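Local atomic coordinates of ethylbenzene dehydrogenase beta-subunit (PDB entry 2IVF), a protein that carries three iron-sulfur SF4 clusters and one Fe3-S4 cluster, as an iron-sulfur subunit of the dicluster ferredoxin type within a three-chain assembly. Residues G63-K71 against G83-G92; W139-L147 against R292-F302. All coordinates share one frame; numbering follows the deposited sequence.

Contact 1. Residues G63-K71 against G83-G92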
loop_
_atom_site.group_PDB
_atom_site.type_symbol
_atom_site.label_atom_id
_atom_site.label_comp_id
_atom_site.label_asym_id
_atom_site.label_seq_id
_atom_site.Cartn_x
_atom_site.Cartn_y
_atom_site.Cartn_z
ATOM N N GLY B 63 -3.561 15.968 -12.091
ATOM C CA GLY B 63 -2.176 16.133 -11.753
ATOM C C GLY B 63 -2.002 16.834 -10.423
ATOM O O GLY B 63 -2.907 16.870 -9.573
ATOM N N TYR B 64 -0.801 17.350 -10.235
ATOM C CA TYR B 64 -0.400 17.927 -8.984
ATOM C C TYR B 64 0.527 19.096 -9.248
ATOM O O TYR B 64 1.471 18.934 -9.962
ATOM C CB TYR B 64 0.334 16.921 -8.112
ATOM C CG TYR B 64 0.794 17.570 -6.816
ATOM C CD1 TYR B 64 -0.069 17.732 -5.773
ATOM C CD2 TYR B 64 2.049 18.130 -6.702
ATOM C CE1 TYR B 64 0.310 18.328 -4.608
ATOM C CE2 TYR B 64 2.448 18.734 -5.540
ATOM C CZ TYR B 64 1.578 18.850 -4.488
ATOM O OH TYR B 64 1.992 19.491 -3.327
ATOM N N PRO B 65 0.242 20.279 -8.702
ATOM C CA PRO B 65 -1.011 20.617 -8.079
ATOM C C PRO B 65 -2.137 20.440 -9.078
ATOM O O PRO B 65 -1.892 20.340 -10.291
ATOM C CB PRO B 65 -0.860 22.093 -7.724
ATOM C CG PRO B 65 0.595 22.320 -7.690
ATOM C CD PRO B 65 1.218 21.383 -8.639
ATOM N N ARG B 66 -3.344 20.384 -8.547
ATOM C CA ARG B 66 -4.556 20.307 -9.333
ATOM C C ARG B 66 -4.566 21.282 -10.512
ATOM O O ARG B 66 -4.415 22.482 -10.342
ATOM C CB ARG B 66 -5.751 20.598 -8.449
ATOM C CG ARG B 66 -7.097 20.374 -9.144
ATOM C CD ARG B 66 -8.248 20.469 -8.183
ATOM N NE ARG B 66 -8.286 21.689 -7.388
ATOM C CZ ARG B 66 -9.286 22.024 -6.572
ATOM N NH1 ARG B 66 -10.382 21.252 -6.456
ATOM N NH2 ARG B 66 -9.228 23.169 -5.907
ATOM N N ASP B 67 -4.778 20.718 -11.697
ATOM C CA ASP B 67 -4.929 21.434 -12.923
ATOM C C ASP B 67 -3.725 22.299 -13.187
ATOM O O ASP B 67 -3.873 23.345 -13.744
ATOM C CB ASP B 67 -6.235 22.245 -12.932
ATOM C CG ASP B 67 -7.471 21.357 -13.092
ATOM O OD1 ASP B 67 -7.335 20.246 -13.611
ATOM O OD2 ASP B 67 -8.574 21.779 -12.711
ATOM N N TYR B 68 -2.531 21.853 -12.807
ATOM C CA TYR B 68 -1.297 22.658 -13.043
ATOM C C TYR B 68 -1.109 23.042 -14.520
ATOM O O TYR B 68 -0.511 24.092 -14.872
ATOM C CB TYR B 68 -0.070 21.898 -12.534
ATOM C CG TYR B 68 0.560 20.886 -13.479
ATOM C CD1 TYR B 68 0.155 19.561 -13.509
ATOM C CD2 TYR B 68 1.569 21.273 -14.357
ATOM C CE1 TYR B 68 0.741 18.640 -14.362
ATOM C CE2 TYR B 68 2.159 20.388 -15.207
ATOM C CZ TYR B 68 1.757 19.059 -15.212
ATOM O OH TYR B 68 2.376 18.215 -16.071
ATOM N N GLU B 69 -1.616 22.174 -15.393
ATOM C CA GLU B 69 -1.509 22.352 -16.861
ATOM C C GLU B 69 -2.409 23.439 -17.350
ATOM O O GLU B 69 -2.325 23.827 -18.527
ATOM C CB GLU B 69 -1.820 21.013 -17.598
ATOM C CG GLU B 69 -0.864 19.936 -17.279
ATOM C CD GLU B 69 -1.311 18.523 -17.693
ATOM O OE1 GLU B 69 -2.418 18.148 -17.320
ATOM O OE2 GLU B 69 -0.535 17.784 -18.366
ATOM N N ARG B 70 -3.275 23.946 -16.472
ATOM C CA ARG B 70 -4.113 25.097 -16.801
ATOM C C ARG B 70 -3.647 26.391 -16.138
ATOM O O ARG B 70 -4.306 27.398 -16.278
ATOM C CB ARG B 70 -5.546 24.837 -16.351
ATOM C CG ARG B 70 -6.127 23.561 -16.909
ATOM C CD ARG B 70 -7.618 23.679 -17.107
ATOM N NE ARG B 70 -8.011 22.775 -18.193
ATOM C CZ ARG B 70 -8.920 21.799 -18.094
ATOM N NH1 ARG B 70 -9.591 21.584 -16.954
ATOM N NH2 ARG B 70 -9.171 21.034 -19.161
ATOM N N LYS B 71 -2.547 26.366 -15.412
ATOM C CA LYS B 71 -2.196 27.483 -14.553
ATOM C C LYS B 71 -1.093 28.404 -15.112
ATOM O O LYS B 71 -0.521 29.233 -14.383
ATOM C CB LYS B 71 -1.932 27.002 -13.146
ATOM C CG LYS B 71 -3.226 26.500 -12.453
ATOM C CD LYS B 71 -2.953 26.087 -11.005
ATOM C CE LYS B 71 -4.239 25.923 -10.211
ATOM N NZ LYS B 71 -5.291 25.238 -10.956
ATOM N N GLY B 83 0.857 33.476 -15.173
ATOM C CA GLY B 83 0.398 32.280 -14.513
ATOM C C GLY B 83 -0.439 32.603 -13.298
ATOM O O GLY B 83 -0.613 33.760 -12.962
ATOM N N VAL B 84 -0.982 31.574 -12.658
ATOM C CA VAL B 84 -1.831 31.790 -11.487
ATOM C C VAL B 84 -1.376 30.918 -10.341
ATOM O O VAL B 84 -0.790 29.868 -10.549
ATOM C CB VAL B 84 -3.331 31.540 -11.777
ATOM C CG1 VAL B 84 -3.825 32.437 -12.905
ATOM C CG2 VAL B 84 -3.591 30.152 -12.118
ATOM N N LEU B 85 -1.672 31.353 -9.125
ATOM C CA LEU B 85 -1.173 30.706 -7.947
ATOM C C LEU B 85 -2.088 29.572 -7.565
ATOM O O LEU B 85 -3.316 29.743 -7.524
ATOM C CB LEU B 85 -1.081 31.687 -6.787
ATOM C CG LEU B 85 -0.009 32.749 -6.983
ATOM C CD1 LEU B 85 -0.180 33.846 -5.972
ATOM C CD2 LEU B 85 1.365 32.128 -6.910
ATOM N N PRO B 86 -1.508 28.411 -7.277
ATOM C CA PRO B 86 -2.299 27.370 -6.665
ATOM C C PRO B 86 -2.693 27.673 -5.237
ATOM O O PRO B 86 -1.981 28.376 -4.494
ATOM C CB PRO B 86 -1.370 26.161 -6.660
ATOM C CG PRO B 86 -0.220 26.528 -7.441
ATOM C CD PRO B 86 -0.129 27.982 -7.511
ATOM N N THR B 87 -3.809 27.076 -4.853
ATOM C CA THR B 87 -4.307 27.181 -3.504
ATOM C C THR B 87 -3.769 26.003 -2.701
ATOM O O THR B 87 -3.140 25.087 -3.250
ATOM C CB THR B 87 -5.828 27.125 -3.516
ATOM O OG1 THR B 87 -6.192 25.874 -4.111
ATOM C CG2 THR B 87 -6.455 28.328 -4.301
ATOM N N LEU B 88 -3.998 26.031 -1.382
ATOM C CA LEU B 88 -3.624 24.939 -0.507
ATOM C C LEU B 88 -4.284 23.643 -0.962
ATOM O O LEU B 88 -3.649 22.568 -0.993
ATOM C CB LEU B 88 -4.055 25.225 0.930
ATOM C CG LEU B 88 -3.754 24.142 1.972
ATOM C CD1 LEU B 88 -2.352 23.622 1.765
ATOM C CD2 LEU B 88 -3.971 24.677 3.402
ATOM N N ILE B 89 -5.570 23.755 -1.310
ATOM C CA ILE B 89 -6.305 22.582 -1.801
ATOM C C ILE B 89 -5.714 22.100 -3.105
ATOM O O ILE B 89 -5.456 20.905 -3.240
ATOM C CB ILE B 89 -7.831 22.826 -1.920
ATOM C CG1 ILE B 89 -8.422 23.024 -0.524
ATOM C CG2 ILE B 89 -8.578 21.632 -2.572
ATOM C CD1 ILE B 89 -9.752 23.703 -0.569
ATOM N N ASP B 90 -5.452 23.010 -4.045
ATOM C CA ASP B 90 -4.813 22.630 -5.321
ATOM C C ASP B 90 -3.520 21.856 -5.042
ATOM O O ASP B 90 -3.161 20.921 -5.771
ATOM C CB ASP B 90 -4.438 23.847 -6.174
ATOM C CG ASP B 90 -5.612 24.579 -6.759
ATOM O OD1 ASP B 90 -6.663 23.964 -7.008
ATOM O OD2 ASP B 90 -5.458 25.804 -7.007
ATOM N N SER B 91 -2.817 22.260 -3.970
ATOM C CA SER B 91 -1.534 21.730 -3.623
ATOM C C SER B 91 -1.639 20.490 -2.760
ATOM O O SER B 91 -0.662 20.044 -2.161
ATOM C CB SER B 91 -0.704 22.825 -2.938
ATOM O OG SER B 91 -0.639 23.963 -3.794
ATOM N N GLY B 92 -2.843 19.948 -2.662
ATOM C CA GLY B 92 -3.043 18.650 -2.027
ATOM C C GLY B 92 -3.532 18.721 -0.590
ATOM O O GLY B 92 -3.801 17.686 0.015
HETATM O O HOH W 1 -7.763 24.755 -9.435
#
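Arg66 meets Asp90 side-on, and both of its side-chain bonds end on a single carboxylate oxygen. Arg66 NE lies 2.8 Å from Asp90 OD1, nearly in line with that oxygen's C-O bond, while Arg66 NH2 reaches the same OD1 from above the carboxylate plane. The acceptor sits 2° out of the guanidinium plane, yet the two flat groups are turned 63° apart. A bend at chi3 (53°) swings the guanidinium back onto OD1, and CG2 of Ile89 covers one of its faces. The backbones join at the same point, Arg66 N bonding to Asp90 O at 2.8 Å.

Lys71 completes a salt-bridge network, though loosely: its NZ is 4.0 Å from Asp90 OD2, a long pairing. NZ instead bonds to Arg66 O and, through a water, to Asp90 OD1. These links tie together two loop segments, 63-71 with a type II turn from Pro65 to Tyr68 and a short 3-10 turn at 68-70, and 83-92 with a type I turn from Ile89 to Gly92. Lys71 O takes the N-H of Val84 at 2.9 Å, and the Pro65 and Pro86 rings touch through their CB atoms.

Thr87 positions Asp90: its OG1 accepts from Asp90 N in an ST motif, and Thr87 N bonds to Asp90 OD2 at 3.0 Å. Farther out, Trp126 makes a cation-pi contact with Arg66.

Contact 2. Residues W139-L147 against R292-F302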
loop_
_atom_site.group_PDB
_atom_site.type_symbol
_atom_site.label_atom_id
_atom_site.label_comp_id
_atom_site.label_asym_id
_atom_site.label_seq_id
_atom_site.Cartn_x
_atom_site.Cartn_y
_atom_site.Cartn_z
ATOM N N TRP B 139 -14.660 2.011 -21.170
ATOM C CA TRP B 139 -14.790 0.556 -21.146
ATOM C C TRP B 139 -15.186 0.011 -22.500
ATOM O O TRP B 139 -16.132 0.523 -23.112
ATOM C CB TRP B 139 -15.835 0.149 -20.111
ATOM C CG TRP B 139 -15.832 -1.331 -19.930
ATOM C CD1 TRP B 139 -16.596 -2.230 -20.553
ATOM C CD2 TRP B 139 -14.908 -2.055 -19.124
ATOM N NE1 TRP B 139 -16.252 -3.499 -20.165
ATOM C CE2 TRP B 139 -15.196 -3.415 -19.289
ATOM C CE3 TRP B 139 -13.893 -1.681 -18.260
ATOM C CZ2 TRP B 139 -14.505 -4.411 -18.601
ATOM C CZ3 TRP B 139 -13.184 -2.675 -17.586
ATOM C CH2 TRP B 139 -13.486 -4.022 -17.783
ATOM N N PRO B 140 -14.529 -1.087 -22.980
ATOM C CA PRO B 140 -13.525 -1.985 -22.380
ATOM C C PRO B 140 -12.069 -1.600 -22.596
ATOM O O PRO B 140 -11.164 -2.442 -22.428
ATOM C CB PRO B 140 -13.833 -3.310 -23.075
ATOM C CG PRO B 140 -14.217 -2.897 -24.456
ATOM C CD PRO B 140 -14.944 -1.578 -24.308
ATOM N N ASN B 141 -11.856 -0.339 -22.972
ATOM C CA ASN B 141 -10.553 0.242 -23.210
ATOM C C ASN B 141 -10.208 1.404 -22.298
ATOM O O ASN B 141 -9.724 2.437 -22.763
ATOM C CB ASN B 141 -10.422 0.720 -24.664
ATOM C CG ASN B 141 -10.402 -0.416 -25.642
ATOM O OD1 ASN B 141 -9.590 -1.309 -25.496
ATOM N ND2 ASN B 141 -11.355 -0.425 -26.606
ATOM N N PRO B 142 -10.358 1.224 -20.979
ATOM C CA PRO B 142 -9.900 2.268 -20.085
ATOM C C PRO B 142 -8.352 2.312 -20.172
ATOM O O PRO B 142 -7.726 1.340 -20.547
ATOM C CB PRO B 142 -10.381 1.781 -18.707
ATOM C CG PRO B 142 -10.327 0.288 -18.823
ATOM C CD PRO B 142 -10.813 0.027 -20.238
ATOM N N PHE B 143 -7.747 3.454 -19.901
ATOM C CA PHE B 143 -6.298 3.476 -19.769
ATOM C C PHE B 143 -5.863 4.459 -18.701
ATOM O O PHE B 143 -6.550 5.441 -18.411
ATOM C CB PHE B 143 -5.671 3.803 -21.088
ATOM C CG PHE B 143 -5.974 5.162 -21.551
ATOM C CD1 PHE B 143 -7.115 5.420 -22.291
ATOM C CD2 PHE B 143 -5.141 6.201 -21.222
ATOM C CE1 PHE B 143 -7.395 6.688 -22.739
ATOM C CE2 PHE B 143 -5.445 7.507 -21.688
ATOM C CZ PHE B 143 -6.567 7.726 -22.402
ATOM N N PHE B 144 -4.729 4.148 -18.085
ATOM C CA PHE B 144 -4.129 5.008 -17.098
ATOM C C PHE B 144 -2.738 4.434 -16.853
ATOM O O PHE B 144 -2.462 3.272 -17.167
ATOM C CB PHE B 144 -4.911 4.988 -15.781
ATOM C CG PHE B 144 -4.819 3.674 -15.062
ATOM C CD1 PHE B 144 -3.831 3.444 -14.143
ATOM C CD2 PHE B 144 -5.761 2.645 -15.303
ATOM C CE1 PHE B 144 -3.716 2.191 -13.506
ATOM C CE2 PHE B 144 -5.651 1.438 -14.660
ATOM C CZ PHE B 144 -4.611 1.212 -13.755
ATOM N N PHE B 145 -1.889 5.282 -16.297
ATOM C CA PHE B 145 -0.558 4.940 -15.828
ATOM C C PHE B 145 -0.261 5.955 -14.730
ATOM O O PHE B 145 -1.048 6.892 -14.544
ATOM C CB PHE B 145 0.478 5.000 -16.962
ATOM C CG PHE B 145 0.549 6.290 -17.674
ATOM C CD1 PHE B 145 -0.239 6.518 -18.795
ATOM C CD2 PHE B 145 1.400 7.309 -17.251
ATOM C CE1 PHE B 145 -0.178 7.693 -19.489
ATOM C CE2 PHE B 145 1.448 8.506 -17.925
ATOM C CZ PHE B 145 0.663 8.697 -19.076
ATOM N N TYR B 146 0.860 5.784 -14.020
ATOM C CA TYR B 146 1.205 6.639 -12.912
ATOM C C TYR B 146 2.317 7.571 -13.305
ATOM O O TYR B 146 3.255 7.175 -14.034
ATOM C CB TYR B 146 1.560 5.799 -11.703
ATOM C CG TYR B 146 0.433 4.885 -11.293
ATOM C CD1 TYR B 146 -0.710 5.412 -10.704
ATOM C CD2 TYR B 146 0.517 3.505 -11.462
ATOM C CE1 TYR B 146 -1.766 4.593 -10.337
ATOM C CE2 TYR B 146 -0.546 2.641 -11.045
ATOM C CZ TYR B 146 -1.668 3.214 -10.478
ATOM O OH TYR B 146 -2.701 2.399 -10.077
ATOM N N LEU B 147 2.213 8.828 -12.870
ATOM C CA LEU B 147 3.109 9.850 -13.358
ATOM C C LEU B 147 3.783 10.578 -12.196
ATOM O O LEU B 147 3.160 11.412 -11.515
ATOM C CB LEU B 147 2.329 10.829 -14.226
ATOM C CG LEU B 147 3.163 11.994 -14.814
ATOM C CD1 LEU B 147 4.325 11.443 -15.654
ATOM C CD2 LEU B 147 2.282 12.985 -15.651
ATOM N N ARG B 292 -4.101 0.400 -26.252
ATOM C CA ARG B 292 -5.280 1.242 -26.066
ATOM C C ARG B 292 -4.935 2.705 -25.730
ATOM O O ARG B 292 -5.818 3.571 -25.759
ATOM C CB ARG B 292 -6.120 0.701 -24.950
ATOM C CG ARG B 292 -5.313 0.815 -23.657
ATOM C CD ARG B 292 -5.787 0.069 -22.624
ATOM N NE ARG B 292 -5.928 -1.339 -22.859
ATOM C CZ ARG B 292 -6.888 -2.038 -22.276
ATOM N NH1 ARG B 292 -7.712 -1.443 -21.424
ATOM N NH2 ARG B 292 -6.995 -3.328 -22.493
ATOM N N ILE B 293 -3.690 2.999 -25.378
ATOM C CA ILE B 293 -3.371 4.378 -24.959
ATOM C C ILE B 293 -3.314 5.215 -26.234
ATOM O O ILE B 293 -2.555 4.900 -27.166
ATOM C CB ILE B 293 -2.038 4.541 -24.215
ATOM C CG1 ILE B 293 -1.976 3.639 -22.979
ATOM C CG2 ILE B 293 -1.837 6.045 -23.868
ATOM C CD1 ILE B 293 -0.666 3.654 -22.312
ATOM N N PRO B 294 -4.155 6.245 -26.308
ATOM C CA PRO B 294 -4.155 7.052 -27.500
ATOM C C PRO B 294 -2.855 7.800 -27.671
ATOM O O PRO B 294 -2.321 8.415 -26.728
ATOM C CB PRO B 294 -5.330 8.001 -27.287
ATOM C CG PRO B 294 -6.174 7.322 -26.228
ATOM C CD PRO B 294 -5.181 6.691 -25.345
ATOM N N LEU B 295 -2.309 7.722 -28.860
ATOM C CA LEU B 295 -0.997 8.318 -29.072
ATOM C C LEU B 295 -1.049 9.839 -28.816
ATOM O O LEU B 295 -0.104 10.416 -28.276
ATOM C CB LEU B 295 -0.517 8.020 -30.488
ATOM C CG LEU B 295 0.779 8.636 -31.009
ATOM C CD1 LEU B 295 1.979 8.281 -30.112
ATOM C CD2 LEU B 295 0.985 8.253 -32.513
ATOM N N ASP B 296 -2.136 10.498 -29.213
ATOM C CA ASP B 296 -2.168 11.942 -29.094
ATOM C C ASP B 296 -2.158 12.387 -27.646
ATOM O O ASP B 296 -1.632 13.442 -27.342
ATOM C CB ASP B 296 -3.318 12.587 -29.904
ATOM C CG ASP B 296 -4.699 12.088 -29.497
ATOM O OD1 ASP B 296 -4.815 11.052 -28.841
ATOM O OD2 ASP B 296 -5.704 12.734 -29.878
ATOM N N VAL B 297 -2.667 11.549 -26.748
ATOM C CA VAL B 297 -2.580 11.792 -25.321
ATOM C C VAL B 297 -1.140 11.771 -24.843
ATOM O O VAL B 297 -0.692 12.711 -24.200
ATOM C CB VAL B 297 -3.453 10.755 -24.521
ATOM C CG1 VAL B 297 -3.229 10.872 -23.008
ATOM C CG2 VAL B 297 -4.935 11.002 -24.850
ATOM N N LEU B 298 -0.380 10.759 -25.253
ATOM C CA LEU B 298 1.005 10.657 -24.852
ATOM C C LEU B 298 1.824 11.765 -25.516
ATOM O O LEU B 298 2.720 12.309 -24.884
ATOM C CB LEU B 298 1.619 9.291 -25.163
ATOM C CG LEU B 298 1.032 8.130 -24.398
ATOM C CD1 LEU B 298 1.744 6.813 -24.731
ATOM C CD2 LEU B 298 1.164 8.417 -22.924
ATOM N N GLU B 299 1.489 12.107 -26.745
ATOM C CA GLU B 299 2.134 13.224 -27.439
ATOM C C GLU B 299 1.878 14.545 -26.718
ATOM O O GLU B 299 2.729 15.436 -26.740
ATOM C CB GLU B 299 1.650 13.376 -28.887
ATOM C CG GLU B 299 2.148 12.293 -29.814
ATOM C CD GLU B 299 1.610 12.407 -31.207
ATOM O OE1 GLU B 299 0.590 13.084 -31.395
ATOM O OE2 GLU B 299 2.216 11.803 -32.116
ATOM N N GLY B 300 0.722 14.678 -26.082
ATOM C CA GLY B 300 0.416 15.885 -25.367
ATOM C C GLY B 300 1.388 16.113 -24.224
ATOM O O GLY B 300 1.732 17.272 -23.920
ATOM N N LEU B 301 1.839 15.016 -23.607
ATOM C CA LEU B 301 2.752 15.059 -22.496
ATOM C C LEU B 301 4.208 15.030 -22.912
ATOM O O LEU B 301 5.021 15.743 -22.352
ATOM C CB LEU B 301 2.520 13.862 -21.604
ATOM C CG LEU B 301 1.193 13.834 -20.858
ATOM C CD1 LEU B 301 1.196 12.682 -19.922
ATOM C CD2 LEU B 301 0.935 15.206 -20.158
ATOM N N PHE B 302 4.549 14.200 -23.879
ATOM C CA PHE B 302 5.961 13.906 -24.142
ATOM C C PHE B 302 6.439 14.255 -25.523
ATOM O O PHE B 302 7.603 13.994 -25.854
ATOM C CB PHE B 302 6.233 12.433 -23.844
ATOM C CG PHE B 302 5.824 12.035 -22.477
ATOM C CD1 PHE B 302 6.368 12.660 -21.382
ATOM C CD2 PHE B 302 4.834 11.066 -22.280
ATOM C CE1 PHE B 302 5.962 12.312 -20.115
ATOM C CE2 PHE B 302 4.434 10.724 -21.041
ATOM C CZ PHE B 302 5.009 11.350 -19.938
HETATM O O HOH W 2 -9.319 -3.652 -20.862
HETATM O O HOH W 3 -8.664 3.797 -25.647
#
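Pro140 and Arg292 are bridged by a water that donates to Pro140 O and accepts from Arg292 NH1, at the start of a strand-on-helix packing. The strand, 141-149, is the middle one of a three-stranded antiparallel sheet, between 55-59 and 136-138. Its part 145-147 and helix 295-302 run almost parallel, 8° apart, with 13.3 Å between their axes, a separation filled by side chains.

Asn141 places OD1 over the centre of one face of the Arg292 guanidinium, with amide and guanidinium planes 81° apart; the bond of this OD1 goes to Phe281 N. Pro142 supplies the direct hydrogen bond of the contact: Arg292 NH1 reaches Pro142 O at 2.9 Å with an N-H...O angle of 167°, and the donor lies in the carbonyl plane. Backbone oxygens of Ala278 and Arg279 take NE and NH2 of Arg292, so carbonyls hold all three guanidinium nitrogens.

Phe143 then turns to hydrocarbon. Its ring receives Pro294, the N-cap residue of helix 295-302, over one face. This CH-pi contact has Pro294 CD 3.5 Å from the ring centroid. Val297 CG1 approaches CE2 of the same Phe143 ring.

Phe145 presents CE1 to Leu298 CD2 at 3.8 Å, while Leu301 CD1 comes to its ring edge near CZ. Leu147 divides its two methyls: CD2 faces Leu301 CD1, and CD1 lies at the edge of the Phe302 ring, 4.3 Å from CZ.

In the fold
Contact 1 is partly buried and joins two loops close in sequence, 12 residues apart, whereas contact 2 is buried and brings strand 141-149 against helix 295-302 from 145 residues away. Their chemistry differs accordingly: charged groups and backbone bonds dominate 63-71 with 83-92, while polar bonds in contact 2 gather round Arg292 and give way to apolar packing along the helix. Strand 55-59 is a shared neighbour, touched by Tyr64 of the first and by Val297 and Leu301 of the second. The contacts meet directly where Glu69 OE2 packs 3.5 Å from Leu301 CD2, although their centres lie 22 Å apart.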